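Local coordinates for StAR-related lipid transfer protein 13 (Homo sapiens, PDB 2PSO), which activates the GTPase activity of RhoA, and perhaps of Cdc42, and carries a lipid-binding START domain at its C-terminal end, at residues A[80-85]-A[185-190]; A[88-93]-A[223-228]; A[137-142]-A[154-159]. One frame throughout, in Å; residues are numbered along the deposited sequence.

Interaction 1. Residues A[80-85]-A[185-190]; sequences SVEVEA and SGKSRL
Leu190 and Val81 exchange two backbone hydrogen bonds as an antiparallel hydrogen-bonded pair, Val81 N reaching Leu190 O at 3.1 Å and Leu190 N reaching Val81 O at 2.9 Å. The side chains of this pair lie alongside each other and point the same way. Leu190 CB sits 3.9 Å from Val81 CG2, and it also meets CG1 of Val83, whose side chain comes across it at a slant. The Leu190 side chain packs against Val218 and Ile221 of helix 209-223. This is the sheet face on which the C-terminal helix lies in the helix-grip fold of START domains, and residues 80-83 and 188-190 run antiparallel here, their directions 156° apart. Ser188 pairs in the same way with Val83, Ser188 N donating to Val83 O at 2.8 Å. Its hydroxyl extends the ladder beyond the strand: with chi1 at -58°, OG stands beside the backbone N, where Ser188 OG donates to Ala85 O at 2.7 Å, in the carbonyl plane, and so ties the inverse gamma turn centred on Glu84 to the neighbouring strand. Lys187 lies along the same turn, its aliphatic chain beside Glu84 and pointing the same way. Lys187 CE passes 3.3 Å from Glu84 OE1, but Lys187 NZ stays 4.3 Å from that oxygen, too far for a salt bridge, and any attraction between the charges is probably loose.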
ATOM      1  N   SER A  80      -7.612  -5.360   1.579  1.00 35.31           N
ATOM      2  CA  SER A  80      -8.284  -5.381   2.890  1.00 33.33           C
ATOM      3  C   SER A  80      -8.009  -6.595   3.769  1.00 34.96           C
ATOM      4  O   SER A  80      -7.594  -7.648   3.283  1.00 33.96           O
ATOM      5  CB  SER A  80      -9.773  -5.311   2.700  1.00 31.46           C
ATOM      6  OG  SER A  80     -10.135  -3.977   2.524  1.00 36.51           O
ATOM      7  N   VAL A  81      -8.247  -6.426   5.072  1.00 33.93           N
ATOM      8  CA  VAL A  81      -8.290  -7.521   6.029  1.00 32.07           C
ATOM      9  C   VAL A  81      -9.114  -7.089   7.210  1.00 32.90           C
ATOM     10  O   VAL A  81      -9.351  -5.896   7.418  1.00 32.82           O
ATOM     11  CB  VAL A  81      -6.928  -7.852   6.620  1.00 33.59           C
ATOM     12  CG1 VAL A  81      -6.168  -8.867   5.777  1.00 32.57           C
ATOM     13  CG2 VAL A  81      -6.153  -6.600   6.842  1.00 36.49           C
ATOM     14  N   GLU A  82      -9.554  -8.077   7.984  1.00 35.68           N
ATOM     15  CA  GLU A  82     -10.132  -7.833   9.289  1.00 37.25           C
ATOM     16  C   GLU A  82      -9.014  -8.096  10.303  1.00 36.40           C
ATOM     17  O   GLU A  82      -8.368  -9.145  10.269  1.00 35.19           O
ATOM     18  CB  GLU A  82     -11.345  -8.738   9.523  1.00 37.08           C
ATOM     19  CG  GLU A  82     -12.156  -8.368  10.774  1.00 43.33           C
ATOM     20  CD  GLU A  82     -13.292  -9.349  11.107  1.00 44.44           C
ATOM     21  OE1 GLU A  82     -14.211  -9.518  10.271  1.00 46.99           O
ATOM     22  OE2 GLU A  82     -13.276  -9.937  12.221  1.00 47.62           O
ATOM     23  N   VAL A  83      -8.740  -7.140  11.182  1.00 37.37           N
ATOM     24  CA  VAL A  83      -7.680  -7.367  12.163  1.00 39.57           C
ATOM     25  C   VAL A  83      -8.196  -7.308  13.587  1.00 40.67           C
ATOM     26  O   VAL A  83      -9.020  -6.450  13.919  1.00 40.03           O
ATOM     27  CB  VAL A  83      -6.456  -6.439  11.951  1.00 39.55           C
ATOM     28  CG1 VAL A  83      -6.865  -5.181  11.258  1.00 40.61           C
ATOM     29  CG2 VAL A  83      -5.764  -6.131  13.271  1.00 39.68           C
ATOM     30  N   GLU A  84      -7.717  -8.253  14.405  1.00 43.59           N
ATOM     31  CA  GLU A  84      -8.121  -8.411  15.815  1.00 45.67           C
ATOM     32  C   GLU A  84      -7.513  -7.374  16.766  1.00 41.89           C
ATOM     33  O   GLU A  84      -6.780  -7.734  17.685  1.00 44.13           O
ATOM     34  CB  GLU A  84      -7.740  -9.811  16.321  1.00 50.74           C
ATOM     35  CG  GLU A  84      -8.421 -10.974  15.586  1.00 56.84           C
ATOM     36  CD  GLU A  84      -9.935 -10.962  15.739  1.00 59.63           C
ATOM     37  OE1 GLU A  84     -10.415 -11.104  16.889  1.00 58.62           O
ATOM     38  OE2 GLU A  84     -10.636 -10.808  14.703  1.00 62.31           O
ATOM     39  N   ALA A  85      -7.831  -6.104  16.547  1.00 35.89           N
ATOM     40  CA  ALA A  85      -7.376  -5.020  17.398  1.00 31.27           C
ATOM     41  C   ALA A  85      -8.180  -3.774  17.020  1.00 29.25           C
ATOM     42  O   ALA A  85      -8.547  -3.595  15.861  1.00 29.28           O
ATOM     43  CB  ALA A  85      -5.879  -4.779  17.197  1.00 31.23           C
ATOM     44  N   SER A 185     -16.494  -6.099  18.008  1.00 63.43           N
ATOM     45  CA  SER A 185     -16.040  -5.723  19.354  1.00 63.19           C
ATOM     46  C   SER A 185     -14.525  -5.684  19.422  1.00 61.00           C
ATOM     47  O   SER A 185     -13.874  -6.733  19.467  1.00 59.38           O
ATOM     48  CB  SER A 185     -16.560  -6.715  20.403  1.00 64.92           C
ATOM     49  OG  SER A 185     -17.977  -6.754  20.440  1.00 66.32           O
ATOM     50  N   GLY A 186     -13.975  -4.473  19.425  1.00 60.68           N
ATOM     51  CA  GLY A 186     -12.521  -4.256  19.446  1.00 57.67           C
ATOM     52  C   GLY A 186     -11.764  -4.896  18.288  1.00 55.33           C
ATOM     53  O   GLY A 186     -10.658  -5.403  18.470  1.00 54.42           O
ATOM     54  N   LYS A 187     -12.372  -4.896  17.104  1.00 52.14           N
ATOM     55  CA  LYS A 187     -11.692  -5.346  15.895  1.00 48.62           C
ATOM     56  C   LYS A 187     -11.721  -4.232  14.846  1.00 44.54           C
ATOM     57  O   LYS A 187     -12.444  -3.240  14.989  1.00 44.87           O
ATOM     58  CB  LYS A 187     -12.347  -6.613  15.343  1.00 51.16           C
ATOM     59  CG  LYS A 187     -12.075  -7.869  16.138  1.00 54.15           C
ATOM     60  CD  LYS A 187     -13.140  -8.924  15.841  1.00 57.73           C
ATOM     61  CE  LYS A 187     -13.436  -9.782  17.080  1.00 60.19           C
ATOM     62  NZ  LYS A 187     -14.670 -10.626  16.958  1.00 60.59           N
ATOM     63  N   SER A 188     -10.938  -4.387  13.792  1.00 38.88           N
ATOM     64  CA  SER A 188     -10.923  -3.377  12.749  1.00 35.21           C
ATOM     65  C   SER A 188     -10.904  -3.967  11.366  1.00 32.85           C
ATOM     66  O   SER A 188     -10.334  -5.045  11.141  1.00 32.69           O
ATOM     67  CB  SER A 188      -9.698  -2.496  12.897  1.00 34.76           C
ATOM     68  OG  SER A 188      -9.697  -1.896  14.165  1.00 37.56           O
ATOM     69  N   ARG A 189     -11.516  -3.237  10.440  1.00 29.47           N
ATOM     70  CA  ARG A 189     -11.336  -3.470   9.016  1.00 28.98           C
ATOM     71  C   ARG A 189     -10.173  -2.556   8.588  1.00 24.09           C
ATOM     72  O   ARG A 189     -10.262  -1.338   8.703  1.00 24.63           O
ATOM     73  CB  ARG A 189     -12.639  -3.124   8.271  1.00 32.50           C
ATOM     74  CG  ARG A 189     -12.595  -3.162   6.737  1.00 38.78           C
ATOM     75  CD  ARG A 189     -13.521  -4.221   6.126  1.00 42.41           C
ATOM     76  NE  ARG A 189     -12.910  -5.555   6.042  1.00 47.14           N
ATOM     77  CZ  ARG A 189     -12.637  -6.197   4.903  1.00 49.21           C
ATOM     78  NH1 ARG A 189     -12.088  -7.416   4.931  1.00 46.86           N
ATOM     79  NH2 ARG A 189     -12.924  -5.624   3.729  1.00 50.41           N
ATOM     80  N   LEU A 190      -9.076  -3.142   8.131  1.00 18.38           N
ATOM     81  CA  LEU A 190      -7.964  -2.352   7.632  1.00 18.13           C
ATOM     82  C   LEU A 190      -7.975  -2.287   6.114  1.00 18.51           C
ATOM     83  O   LEU A 190      -8.022  -3.315   5.458  1.00 24.26           O
ATOM     84  CB  LEU A 190      -6.654  -2.979   8.089  1.00 18.96           C
ATOM     85  CG  LEU A 190      -5.340  -2.430   7.496  1.00 17.28           C
ATOM     86  CD1 LEU A 190      -5.190  -0.990   7.738  1.00 13.32           C
ATOM     87  CD2 LEU A 190      -4.178  -3.171   8.107  1.00 16.77           C
TER

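Interaction 2. Residues A[88-93]-A[223-228]; sequences SVVLNR and NSFQPL
The backbones of Val90 and Phe225 stay well apart, 8.8 Å between their CA atoms, where helix 87-96 faces the type I beta turn Asn223 to Gln226, and side chains bridge the gap. Arg93 and Phe225 approach from opposite directions and overlap face on. The guanidinium lies over the ring with the planes 22° apart, a cation-pi stack in which Arg93 CZ is 3.9 Å from the ring centroid and Arg93 NH2 sits over the ring centre. CG of Arg93 is anti to the backbone N (chi1 180°), and bends at chi2 and chi3 fold the chain back over the ring. NH2 makes two weak hydrogen bonds, to Ser224 OG at 2.9 Å, which lies at the edge of the guanidinium near its plane, and to Ser224 O at 3.0 Å. Each residue also has a stronger partner elsewhere: Arg93 NE forms a salt bridge with Glu97, and Ser224 OG bonds to Ile221 O. Val89 CG1 approaches the ring obliquely, 3.5 Å from Phe225 CE2, and Val90 touches it more loosely. With an alanine at Phe225, the Arg93 guanidinium would probably lose its aromatic platform, held by Glu97 and weak bonds to Ser224, and a gap would open beside Val89. The contact joins the turn after the C-terminal helix 209-223 to the short helix that follows strand 76-83, within the helix-grip fold of START domains.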
ATOM      1  N   SER A  88      -7.218   2.616  16.543  1.00 25.68           N
ATOM      2  CA  SER A  88      -6.021   3.371  16.932  1.00 25.23           C
ATOM      3  C   SER A  88      -4.811   2.482  17.264  1.00 21.77           C
ATOM      4  O   SER A  88      -3.682   2.866  17.018  1.00 29.51           O
ATOM      5  CB  SER A  88      -6.320   4.309  18.091  1.00 23.76           C
ATOM      6  OG  SER A  88      -6.343   3.569  19.301  1.00 27.74           O
ATOM      7  N   VAL A  89      -5.035   1.311  17.832  1.00 18.09           N
ATOM      8  CA  VAL A  89      -3.948   0.321  17.970  1.00 16.42           C
ATOM      9  C   VAL A  89      -3.364  -0.087  16.628  1.00 13.92           C
ATOM     10  O   VAL A  89      -2.193   0.141  16.383  1.00 19.82           O
ATOM     11  CB  VAL A  89      -4.420  -0.954  18.708  1.00 14.28           C
ATOM     12  CG1 VAL A  89      -3.295  -1.974  18.762  1.00  6.81           C
ATOM     13  CG2 VAL A  89      -4.924  -0.585  20.103  1.00 12.28           C
ATOM     14  N   VAL A  90      -4.190  -0.648  15.749  1.00 11.59           N
ATOM     15  CA  VAL A  90      -3.775  -0.954  14.371  1.00 14.36           C
ATOM     16  C   VAL A  90      -3.017   0.181  13.676  1.00 15.71           C
ATOM     17  O   VAL A  90      -2.085  -0.065  12.888  1.00 17.38           O
ATOM     18  CB  VAL A  90      -4.990  -1.284  13.487  1.00 13.57           C
ATOM     19  CG1 VAL A  90      -4.532  -1.828  12.144  1.00  9.10           C
ATOM     20  CG2 VAL A  90      -5.900  -2.287  14.205  1.00 16.82           C
ATOM     21  N   LEU A  91      -3.428   1.417  13.968  1.00 12.22           N
ATOM     22  CA  LEU A  91      -2.799   2.581  13.409  1.00 11.75           C
ATOM     23  C   LEU A  91      -1.377   2.716  13.934  1.00 12.90           C
ATOM     24  O   LEU A  91      -0.454   2.988  13.178  1.00 16.95           O
ATOM     25  CB  LEU A  91      -3.653   3.812  13.718  1.00 14.66           C
ATOM     26  CG  LEU A  91      -3.241   5.256  13.349  1.00 13.21           C
ATOM     27  CD1 LEU A  91      -2.219   5.686  14.319  1.00 15.89           C
ATOM     28  CD2 LEU A  91      -2.746   5.467  11.930  1.00  2.36           C
ATOM     29  N   ASN A  92      -1.190   2.499  15.222  1.00 13.12           N
ATOM     30  CA  ASN A  92       0.128   2.609  15.795  1.00 11.86           C
ATOM     31  C   ASN A  92       0.946   1.461  15.227  1.00 11.08           C
ATOM     32  O   ASN A  92       2.163   1.586  15.005  1.00  9.50           O
ATOM     33  CB  ASN A  92       0.079   2.516  17.315  1.00 15.07           C
ATOM     34  CG  ASN A  92       1.471   2.567  17.931  1.00 22.67           C
ATOM     35  OD1 ASN A  92       2.086   3.635  17.968  1.00 25.31           O
ATOM     36  ND2 ASN A  92       2.001   1.396  18.368  1.00 18.02           N
ATOM     37  N   ARG A  93       0.284   0.347  14.956  1.00  7.69           N
ATOM     38  CA  ARG A  93       1.015  -0.788  14.449  1.00 14.16           C
ATOM     39  C   ARG A  93       1.574  -0.449  13.087  1.00 19.41           C
ATOM     40  O   ARG A  93       2.691  -0.891  12.761  1.00 21.69           O
ATOM     41  CB  ARG A  93       0.140  -2.032  14.354  1.00 16.99           C
ATOM     42  CG  ARG A  93       0.875  -3.254  13.822  1.00 17.27           C
ATOM     43  CD  ARG A  93       2.185  -3.572  14.583  1.00 20.46           C
ATOM     44  NE  ARG A  93       2.006  -3.780  16.011  1.00 24.44           N
ATOM     45  CZ  ARG A  93       1.346  -4.809  16.535  1.00 27.69           C
ATOM     46  NH1 ARG A  93       1.209  -4.921  17.838  1.00 29.33           N
ATOM     47  NH2 ARG A  93       0.794  -5.723  15.760  1.00 31.37           N
ATOM     48  N   ASN A 223      -1.619 -10.656  10.832  1.00 31.88           N
ATOM     49  CA  ASN A 223      -0.920 -11.711  11.551  1.00 32.10           C
ATOM     50  C   ASN A 223      -0.157 -11.226  12.772  1.00 34.11           C
ATOM     51  O   ASN A 223      -0.058 -11.929  13.770  1.00 35.21           O
ATOM     52  CB  ASN A 223       0.035 -12.460  10.638  1.00 32.64           C
ATOM     53  CG  ASN A 223      -0.680 -13.168   9.500  1.00 36.04           C
ATOM     54  OD1 ASN A 223      -1.887 -13.439   9.565  1.00 36.55           O
ATOM     55  ND2 ASN A 223       0.060 -13.455   8.435  1.00 36.43           N
ATOM     56  N   SER A 224       0.367 -10.011  12.717  1.00 35.26           N
ATOM     57  CA  SER A 224       1.178  -9.527  13.817  1.00 34.54           C
ATOM     58  C   SER A 224       0.351  -9.186  15.072  1.00 35.51           C
ATOM     59  O   SER A 224       0.896  -8.704  16.068  1.00 34.35           O
ATOM     60  CB  SER A 224       2.011  -8.333  13.376  1.00 33.04           C
ATOM     61  OG  SER A 224       1.175  -7.203  13.259  1.00 34.50           O
ATOM     62  N   PHE A 225      -0.952  -9.463  15.026  1.00 35.97           N
ATOM     63  CA  PHE A 225      -1.815  -9.300  16.184  1.00 37.69           C
ATOM     64  C   PHE A 225      -2.402 -10.637  16.580  1.00 43.50           C
ATOM     65  O   PHE A 225      -3.333 -10.703  17.377  1.00 45.55           O
ATOM     66  CB  PHE A 225      -2.981  -8.376  15.863  1.00 37.30           C
ATOM     67  CG  PHE A 225      -2.683  -6.929  16.011  1.00 35.18           C
ATOM     68  CD1 PHE A 225      -2.556  -6.122  14.885  1.00 37.02           C
ATOM     69  CD2 PHE A 225      -2.569  -6.359  17.263  1.00 34.80           C
ATOM     70  CE1 PHE A 225      -2.307  -4.767  15.001  1.00 36.71           C
ATOM     71  CE2 PHE A 225      -2.316  -5.020  17.402  1.00 35.21           C
ATOM     72  CZ  PHE A 225      -2.180  -4.214  16.263  1.00 38.28           C
ATOM     73  N   GLN A 226      -1.903 -11.710  15.984  1.00 51.75           N
ATOM     74  CA  GLN A 226      -2.384 -13.042  16.315  1.00 54.79           C
ATOM     75  C   GLN A 226      -1.354 -13.690  17.192  1.00 57.83           C
ATOM     76  O   GLN A 226      -0.195 -13.778  16.793  1.00 55.17           O
ATOM     77  CB  GLN A 226      -2.587 -13.888  15.059  1.00 54.50           C
ATOM     78  CG  GLN A 226      -3.821 -13.524  14.242  1.00 55.77           C
ATOM     79  CD  GLN A 226      -3.790 -14.105  12.825  1.00 56.06           C
ATOM     80  OE1 GLN A 226      -3.048 -15.052  12.535  1.00 54.76           O
ATOM     81  NE2 GLN A 226      -4.603 -13.536  11.939  1.00 56.43           N
ATOM     82  N   PRO A 227      -1.770 -14.109  18.405  1.00 63.18           N
ATOM     83  CA  PRO A 227      -0.989 -14.934  19.325  1.00 65.36           C
ATOM     84  C   PRO A 227      -0.165 -15.982  18.584  1.00 66.94           C
ATOM     85  O   PRO A 227      -0.618 -17.113  18.406  1.00 67.27           O
ATOM     86  CB  PRO A 227      -2.069 -15.605  20.178  1.00 65.62           C
ATOM     87  CG  PRO A 227      -3.142 -14.554  20.280  1.00 66.06           C
ATOM     88  CD  PRO A 227      -3.080 -13.748  18.985  1.00 64.48           C
ATOM     89  N   LEU A 228       1.029 -15.578  18.145  1.00 68.52           N
ATOM     90  CA  LEU A 228       1.941 -16.441  17.395  1.00 69.65           C
ATOM     91  C   LEU A 228       3.366 -15.877  17.423  1.00 69.73           C
ATOM     92  O   LEU A 228       4.051 -15.931  18.455  1.00 68.60           O
ATOM     93  CB  LEU A 228       1.457 -16.615  15.947  1.00 69.49           C
TER

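Interaction 3. Residues A[137-142]-A[154-159]; sequences VVLRTW and VSLSVE
Leu156 O is gripped twice from the opposite strand: Leu139 N donates to it at 2.8 Å with an N-H...O angle of 152°, and Val138 CA adds a C-H...O contact at 3.4 Å. Leu139 and Leu156 form a hydrogen-bonded pair, completed by the longer return bond from Leu156 N to Leu139 O. Thr141 and Val154 pair likewise two residues along, with the Val154 N-H aimed almost straight, at 173°, toward Thr141 O. On the face shared by these four residues the side chains lie alongside their partners: Leu139 CD2 is 3.9 Å from Leu156 CD1, and the methyls Thr141 CG2 and Val154 CG2 meet at 3.5 Å. With chi1 at 165°, Thr141 turns OG1 anti to its backbone N, which leaves CG2 for this apolar contact. Val158 closes the ladder, its N donating to Val137 O from a position tilted out of the carbonyl plane, while its CG1 packs on Leu139 CB, 3.9 Å away. The other face carries Arg140 and Ser155. Arg140 CB passes 4.0 Å from Ser155 OG, but the rest of the arginine leads away to a salt bridge with Glu119 and a cation-pi contact with Tyr121. Strands 134-143 and 151-157 form an antiparallel beta hairpin in the curved sheet of the START helix-grip fold.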
ATOM      1  N   VAL A 137      10.916   8.157   1.001  1.00 25.39           N
ATOM      2  CA  VAL A 137      11.001   9.386   1.748  1.00 21.21           C
ATOM      3  C   VAL A 137       9.663   9.998   1.521  1.00 21.68           C
ATOM      4  O   VAL A 137       9.292  10.310   0.405  1.00 25.56           O
ATOM      5  CB  VAL A 137      12.066  10.346   1.194  1.00 19.07           C
ATOM      6  CG1 VAL A 137      12.032  11.671   1.959  1.00 12.97           C
ATOM      7  CG2 VAL A 137      13.454   9.697   1.245  1.00 13.89           C
ATOM      8  N   VAL A 138       8.929  10.190   2.592  1.00 23.92           N
ATOM      9  CA  VAL A 138       7.520  10.386   2.465  1.00 22.02           C
ATOM     10  C   VAL A 138       7.017  11.461   3.428  1.00 23.02           C
ATOM     11  O   VAL A 138       7.560  11.623   4.511  1.00 28.86           O
ATOM     12  CB  VAL A 138       6.883   9.029   2.695  1.00 21.51           C
ATOM     13  CG1 VAL A 138       5.691   9.117   3.608  1.00 24.68           C
ATOM     14  CG2 VAL A 138       6.549   8.426   1.379  1.00 18.41           C
ATOM     15  N   LEU A 139       6.040  12.248   2.996  1.00 21.44           N
ATOM     16  CA  LEU A 139       5.257  13.078   3.885  1.00 21.34           C
ATOM     17  C   LEU A 139       4.089  12.204   4.431  1.00 25.13           C
ATOM     18  O   LEU A 139       3.289  11.708   3.645  1.00 33.10           O
ATOM     19  CB  LEU A 139       4.726  14.236   3.049  1.00 19.62           C
ATOM     20  CG  LEU A 139       3.802  15.308   3.643  1.00 20.98           C
ATOM     21  CD1 LEU A 139       4.544  16.151   4.642  1.00 19.47           C
ATOM     22  CD2 LEU A 139       3.230  16.202   2.538  1.00 18.10           C
ATOM     23  N   ARG A 140       3.998  11.950   5.735  1.00 23.30           N
ATOM     24  CA  ARG A 140       2.850  11.177   6.272  1.00 17.69           C
ATOM     25  C   ARG A 140       2.124  12.081   7.203  1.00 16.69           C
ATOM     26  O   ARG A 140       2.751  12.827   7.946  1.00 20.05           O
ATOM     27  CB  ARG A 140       3.246   9.991   7.174  1.00 16.99           C
ATOM     28  CG  ARG A 140       4.545   9.351   6.908  1.00 20.11           C
ATOM     29  CD  ARG A 140       5.070   8.787   8.170  1.00 23.71           C
ATOM     30  NE  ARG A 140       5.117   7.336   8.162  1.00 27.95           N
ATOM     31  CZ  ARG A 140       5.551   6.611   9.181  1.00 28.07           C
ATOM     32  NH1 ARG A 140       5.551   5.294   9.095  1.00 31.70           N
ATOM     33  NH2 ARG A 140       6.003   7.206  10.277  1.00 29.70           N
ATOM     34  N   THR A 141       0.815  11.959   7.239  1.00 11.08           N
ATOM     35  CA  THR A 141       0.073  12.616   8.256  1.00 16.35           C
ATOM     36  C   THR A 141      -0.927  11.578   8.728  1.00 17.85           C
ATOM     37  O   THR A 141      -1.258  10.674   7.976  1.00 23.46           O
ATOM     38  CB  THR A 141      -0.584  13.942   7.715  1.00 21.72           C
ATOM     39  OG1 THR A 141      -1.597  14.410   8.621  1.00 25.80           O
ATOM     40  CG2 THR A 141      -1.189  13.755   6.341  1.00 18.54           C
ATOM     41  N   TRP A 142      -1.385  11.649   9.972  1.00 15.85           N
ATOM     42  CA  TRP A 142      -2.312  10.621  10.438  1.00 11.88           C
ATOM     43  C   TRP A 142      -3.348  11.289  11.277  1.00 15.14           C
ATOM     44  O   TRP A 142      -3.145  12.410  11.706  1.00 12.92           O
ATOM     45  CB  TRP A 142      -1.620   9.534  11.224  1.00  8.51           C
ATOM     46  CG  TRP A 142      -0.796  10.020  12.357  1.00  9.08           C
ATOM     47  CD1 TRP A 142      -1.140  10.012  13.669  1.00 10.66           C
ATOM     48  CD2 TRP A 142       0.538  10.565  12.294  1.00 10.76           C
ATOM     49  NE1 TRP A 142      -0.119  10.537  14.433  1.00 10.98           N
ATOM     50  CE2 TRP A 142       0.919  10.888  13.616  1.00  7.52           C
ATOM     51  CE3 TRP A 142       1.430  10.838  11.247  1.00  9.47           C
ATOM     52  CZ2 TRP A 142       2.142  11.479  13.924  1.00  7.58           C
ATOM     53  CZ3 TRP A 142       2.650  11.425  11.553  1.00 11.06           C
ATOM     54  CH2 TRP A 142       2.999  11.731  12.889  1.00 10.03           C
ATOM     55  N   VAL A 154      -1.971   8.786   5.834  1.00  9.84           N
ATOM     56  CA  VAL A 154      -1.745   9.045   4.410  1.00 13.42           C
ATOM     57  C   VAL A 154      -0.316   9.500   4.080  1.00 16.15           C
ATOM     58  O   VAL A 154       0.348  10.237   4.849  1.00 13.01           O
ATOM     59  CB  VAL A 154      -2.721  10.090   3.781  1.00 14.09           C
ATOM     60  CG1 VAL A 154      -4.121  10.100   4.444  1.00 12.82           C
ATOM     61  CG2 VAL A 154      -2.101  11.424   3.837  1.00 12.00           C
ATOM     62  N   SER A 155       0.154   9.045   2.923  1.00 14.02           N
ATOM     63  CA  SER A 155       1.526   9.253   2.566  1.00 14.63           C
ATOM     64  C   SER A 155       1.721   9.646   1.111  1.00 14.85           C
ATOM     65  O   SER A 155       0.910   9.304   0.259  1.00 17.02           O
ATOM     66  CB  SER A 155       2.286   7.962   2.852  1.00 17.93           C
ATOM     67  OG  SER A 155       2.123   7.567   4.196  1.00 12.96           O
ATOM     68  N   LEU A 156       2.796  10.366   0.817  1.00 16.06           N
ATOM     69  CA  LEU A 156       3.167  10.630  -0.578  1.00 17.28           C
ATOM     70  C   LEU A 156       4.627  10.959  -0.560  1.00 19.20           C
ATOM     71  O   LEU A 156       5.100  11.506   0.414  1.00 24.96           O
ATOM     72  CB  LEU A 156       2.376  11.791  -1.156  1.00 16.10           C
ATOM     73  CG  LEU A 156       2.239  13.013  -0.247  1.00 17.52           C
ATOM     74  CD1 LEU A 156       3.073  14.173  -0.769  1.00 19.45           C
ATOM     75  CD2 LEU A 156       0.795  13.414  -0.124  1.00 14.47           C
ATOM     76  N   SER A 157       5.342  10.582  -1.609  1.00 22.13           N
ATOM     77  CA  SER A 157       6.793  10.678  -1.642  1.00 24.46           C
ATOM     78  C   SER A 157       7.190  12.118  -1.799  1.00 26.82           C
ATOM     79  O   SER A 157       6.479  12.889  -2.447  1.00 31.88           O
ATOM     80  CB  SER A 157       7.383   9.832  -2.791  1.00 27.43           C
ATOM     81  OG  SER A 157       7.484   8.440  -2.463  1.00 27.04           O
ATOM     82  N   VAL A 158       8.298  12.495  -1.173  1.00 26.18           N
ATOM     83  CA  VAL A 158       8.854  13.830  -1.346  1.00 27.65           C
ATOM     84  C   VAL A 158      10.357  13.695  -1.393  1.00 27.18           C
ATOM     85  O   VAL A 158      10.875  12.587  -1.309  1.00 30.78           O
ATOM     86  CB  VAL A 158       8.493  14.767  -0.173  1.00 28.86           C
ATOM     87  CG1 VAL A 158       6.987  14.964  -0.068  1.00 27.38           C
ATOM     88  CG2 VAL A 158       9.038  14.209   1.119  1.00 30.45           C
ATOM     89  N   GLU A 159      11.057  14.811  -1.528  1.00 27.72           N
ATOM     90  CA  GLU A 159      12.497  14.836  -1.349  1.00 31.17           C
ATOM     91  C   GLU A 159      12.847  15.647  -0.113  1.00 32.97           C
ATOM     92  O   GLU A 159      12.207  16.658   0.181  1.00 32.99           O
ATOM     93  CB  GLU A 159      13.154  15.507  -2.534  1.00 34.50           C
ATOM     94  CG  GLU A 159      13.261  14.632  -3.743  1.00 41.70           C
ATOM     95  CD  GLU A 159      13.685  15.432  -4.933  1.00 43.51           C
ATOM     96  OE1 GLU A 159      13.464  14.980  -6.076  1.00 41.79           O
ATOM     97  OE2 GLU A 159      14.228  16.534  -4.695  1.00 46.21           O
TER

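Interactions 1 and 2 are neighbours, their centres about 9 Å apart; strand 76-83 and helix 87-96 follow each other in the chain. The Phe225 ring of interaction 2 also packs on residues of interaction 1: Val83 CG2 approaches Phe225 CD1 at 3.6 Å and Ala85 CB approaches Phe225 CE2 at 3.6 Å, while Val90 CG2 rests 3.4 Å from Ala85 O. Interaction 3 lies farther along the same sheet, its centre about 24 Å from that of interaction 1 with no touch between them. It meets interaction 2 loosely, Leu91 CD2 standing 4.3 Å from Trp142 CB. Thus helix 87-96 has the C-terminal turn on one flank and the hairpin on another, within a single lipid-binding START domain.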